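Local atomic coordinates of interferon (Danio rerio, PDB entry 3PIV), a protein that probably acts as a secreted cytokine of the type I interferon family, binding a cell-surface receptor to promote antiviral defence. Residues 130-134 with 135-139. Sequence-based numbering, arbitrary orientation.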
ATOM      1  N   LYS A 130      15.821   7.781 -10.669  1.00 29.17           N
ATOM      2  CA  LYS A 130      16.970   7.016 -10.217  1.00 32.42           C
ATOM      3  C   LYS A 130      17.196   5.803 -11.098  1.00 30.62           C
ATOM      4  O   LYS A 130      17.980   4.926 -10.749  1.00 33.86           O
ATOM      5  CB  LYS A 130      16.775   6.556  -8.775  1.00 30.31           C
ATOM      6  CG  LYS A 130      16.374   7.653  -7.812  1.00 35.66           C
ATOM      7  CD  LYS A 130      17.585   8.237  -7.115  1.00 44.73           C
ATOM      8  CE  LYS A 130      17.219   8.793  -5.741  1.00 50.22           C
ATOM      9  NZ  LYS A 130      18.426   9.239  -4.987  1.00 50.65           N
ATOM     10  N   GLN A 131      16.502   5.738 -12.229  1.00 32.46           N
ATOM     11  CA  GLN A 131      16.698   4.625 -13.149  1.00 31.10           C
ATOM     12  C   GLN A 131      16.502   3.283 -12.436  1.00 29.02           C
ATOM     13  O   GLN A 131      17.230   2.324 -12.697  1.00 25.37           O
ATOM     14  CB  GLN A 131      18.113   4.685 -13.736  1.00 38.04           C
ATOM     15  CG  GLN A 131      18.575   6.088 -14.141  1.00 36.41           C
ATOM     16  CD  GLN A 131      20.094   6.208 -14.224  1.00 41.67           C
ATOM     17  OE1 GLN A 131      20.657   6.365 -15.307  1.00 46.31           O
ATOM     18  NE2 GLN A 131      20.761   6.127 -13.075  1.00 43.52           N
ATOM     19  N   TYR A 132      15.533   3.228 -11.519  1.00 27.92           N
ATOM     20  CA  TYR A 132      15.161   1.975 -10.851  1.00 26.37           C
ATOM     21  C   TYR A 132      16.376   1.289 -10.235  1.00 25.95           C
ATOM     22  O   TYR A 132      16.568   0.082 -10.376  1.00 23.01           O
ATOM     23  CB  TYR A 132      14.444   1.025 -11.819  1.00 24.20           C
ATOM     24  CG  TYR A 132      13.144   1.566 -12.398  1.00 23.19           C
ATOM     25  CD1 TYR A 132      11.946   1.458 -11.695  1.00 22.11           C
ATOM     26  CD2 TYR A 132      13.112   2.168 -13.648  1.00 26.81           C
ATOM     27  CE1 TYR A 132      10.753   1.952 -12.210  1.00 22.07           C
ATOM     28  CE2 TYR A 132      11.921   2.670 -14.180  1.00 27.76           C
ATOM     29  CZ  TYR A 132      10.744   2.552 -13.455  1.00 28.19           C
ATOM     30  OH  TYR A 132       9.559   3.040 -13.967  1.00 24.90           O
ATOM     31  N   SER A 133      17.196   2.076  -9.548  1.00 26.95           N
ATOM     32  CA  SER A 133      18.387   1.558  -8.902  1.00 27.28           C
ATOM     33  C   SER A 133      17.974   0.694  -7.717  1.00 27.37           C
ATOM     34  O   SER A 133      16.817   0.702  -7.313  1.00 26.60           O
ATOM     35  CB  SER A 133      19.246   2.714  -8.416  1.00 27.03           C
ATOM     36  OG  SER A 133      18.590   3.410  -7.374  1.00 28.16           O
ATOM     37  N   ALA A 134      18.914  -0.059  -7.165  1.00 26.97           N
ATOM     38  CA  ALA A 134      18.620  -0.851  -5.985  1.00 29.16           C
ATOM     39  C   ALA A 134      18.176   0.024  -4.803  1.00 27.62           C
ATOM     40  O   ALA A 134      17.258  -0.345  -4.072  1.00 25.56           O
ATOM     41  CB  ALA A 134      19.813  -1.722  -5.600  1.00 35.56           C
ATOM     42  N   GLU A 135      18.803   1.181  -4.614  1.00 28.47           N
ATOM     43  CA  GLU A 135      18.435   2.022  -3.466  1.00 29.81           C
ATOM     44  C   GLU A 135      17.131   2.782  -3.700  1.00 27.88           C
ATOM     45  O   GLU A 135      16.420   3.084  -2.750  1.00 25.98           O
ATOM     46  CB  GLU A 135      19.556   2.987  -3.056  1.00 31.78           C
ATOM     47  CG  GLU A 135      20.057   2.826  -1.595  1.00 46.06           C
ATOM     48  CD  GLU A 135      18.979   2.394  -0.561  1.00 44.66           C
ATOM     49  OE1 GLU A 135      17.937   3.085  -0.392  1.00 30.89           O
ATOM     50  OE2 GLU A 135      19.205   1.359   0.113  1.00 39.39           O
ATOM     51  N   ALA A 136      16.806   3.086  -4.957  1.00 26.41           N
ATOM     52  CA  ALA A 136      15.484   3.636  -5.251  1.00 24.13           C
ATOM     53  C   ALA A 136      14.418   2.594  -4.904  1.00 22.68           C
ATOM     54  O   ALA A 136      13.443   2.904  -4.222  1.00 20.83           O
ATOM     55  CB  ALA A 136      15.365   4.070  -6.696  1.00 26.21           C
ATOM     56  N   TRP A 137      14.617   1.354  -5.354  1.00 24.19           N
ATOM     57  CA  TRP A 137      13.693   0.274  -5.015  1.00 21.25           C
ATOM     58  C   TRP A 137      13.624   0.037  -3.494  1.00 23.91           C
ATOM     59  O   TRP A 137      12.555  -0.193  -2.946  1.00 21.55           O
ATOM     60  CB  TRP A 137      14.040  -1.020  -5.760  1.00 18.98           C
ATOM     61  CG  TRP A 137      13.354  -1.129  -7.107  1.00 25.27           C
ATOM     62  CD1 TRP A 137      13.955  -1.256  -8.328  1.00 21.22           C
ATOM     63  CD2 TRP A 137      11.934  -1.101  -7.361  1.00 19.86           C
ATOM     64  NE1 TRP A 137      13.001  -1.318  -9.323  1.00 20.87           N
ATOM     65  CE2 TRP A 137      11.758  -1.225  -8.755  1.00 21.94           C
ATOM     66  CE3 TRP A 137      10.806  -0.982  -6.547  1.00 16.93           C
ATOM     67  CZ2 TRP A 137      10.488  -1.236  -9.348  1.00 20.89           C
ATOM     68  CZ3 TRP A 137       9.547  -0.986  -7.139  1.00 16.64           C
ATOM     69  CH2 TRP A 137       9.401  -1.121  -8.525  1.00 17.16           C
ATOM     70  N   GLU A 138      14.762   0.119  -2.814  1.00 21.26           N
ATOM     71  CA  GLU A 138      14.788  -0.112  -1.376  1.00 23.33           C
ATOM     72  C   GLU A 138      14.070   0.994  -0.607  1.00 20.21           C
ATOM     73  O   GLU A 138      13.469   0.734   0.436  1.00 22.43           O
ATOM     74  CB  GLU A 138      16.219  -0.309  -0.885  1.00 23.60           C
ATOM     75  CG  GLU A 138      16.838  -1.603  -1.361  1.00 21.87           C
ATOM     76  CD  GLU A 138      16.175  -2.838  -0.753  1.00 28.00           C
ATOM     77  OE1 GLU A 138      15.384  -2.691   0.210  1.00 26.42           O
ATOM     78  OE2 GLU A 138      16.456  -3.961  -1.225  1.00 24.79           O
ATOM     79  N   GLN A 139      14.106   2.214  -1.129  1.00 17.82           N
ATOM     80  CA  GLN A 139      13.291   3.272  -0.551  1.00 20.33           C
ATOM     81  C   GLN A 139      11.816   2.926  -0.727  1.00 21.57           C
ATOM     82  O   GLN A 139      11.050   2.993   0.227  1.00 19.42           O
ATOM     83  CB  GLN A 139      13.593   4.620  -1.180  1.00 18.73           C
ATOM     84  CG  GLN A 139      14.888   5.207  -0.692  1.00 24.24           C
ATOM     85  CD  GLN A 139      14.917   5.310   0.823  1.00 27.66           C
ATOM     86  OE1 GLN A 139      14.188   6.110   1.412  1.00 29.56           O
ATOM     87  NE2 GLN A 139      15.769   4.504   1.460  1.00 20.10           N
TER
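With chi1 of Ser133 at 67°, OG sits between the backbone N and the carbonyl carbon and turns toward the start of helix 134-158, where it accepts from Ala136 N at 3.0 Å. In Tyr132, by contrast, CG lies opposite the carbonyl carbon (chi1 -61°), which brings the ring within contact of the indole of Trp137. The serine thus shows how an N-cap works, its hydroxyl taking up the N-H of Ala136 in the first turn of the helix. Its own carbonyl starts the regular pattern, since Trp137 N reaches Ser133 O in a nearly straight bond of 3.0 Å. One residue on, Glu138 N meets Ala134 O at 2.8 Å along a more bent path.

Next to the capping bond, the methyl of Ala136 packs against Lys130 CB at 3.5 Å and also touches Ser133 OG. The ring of Tyr132 and the five-membered ring of Trp137 meet obliquely, their planes 32° apart. Trp137 NE1 approaches the edge of the tyrosine ring, 3.8 Å from Tyr132 CD1, yet its hydrogen bond goes to His71 O. The ring of His71 stacks on Tyr132, while Leu127 of helix 111-129 touches Tyr132, Ala136 and Trp137.

Gln131, with positive phi, is the C-prime residue of a Schellman motif closing helix 111-129. Schellman ending and serine N-cap together form a tight helix-to-helix connection within the all-helical fold of a type I interferon.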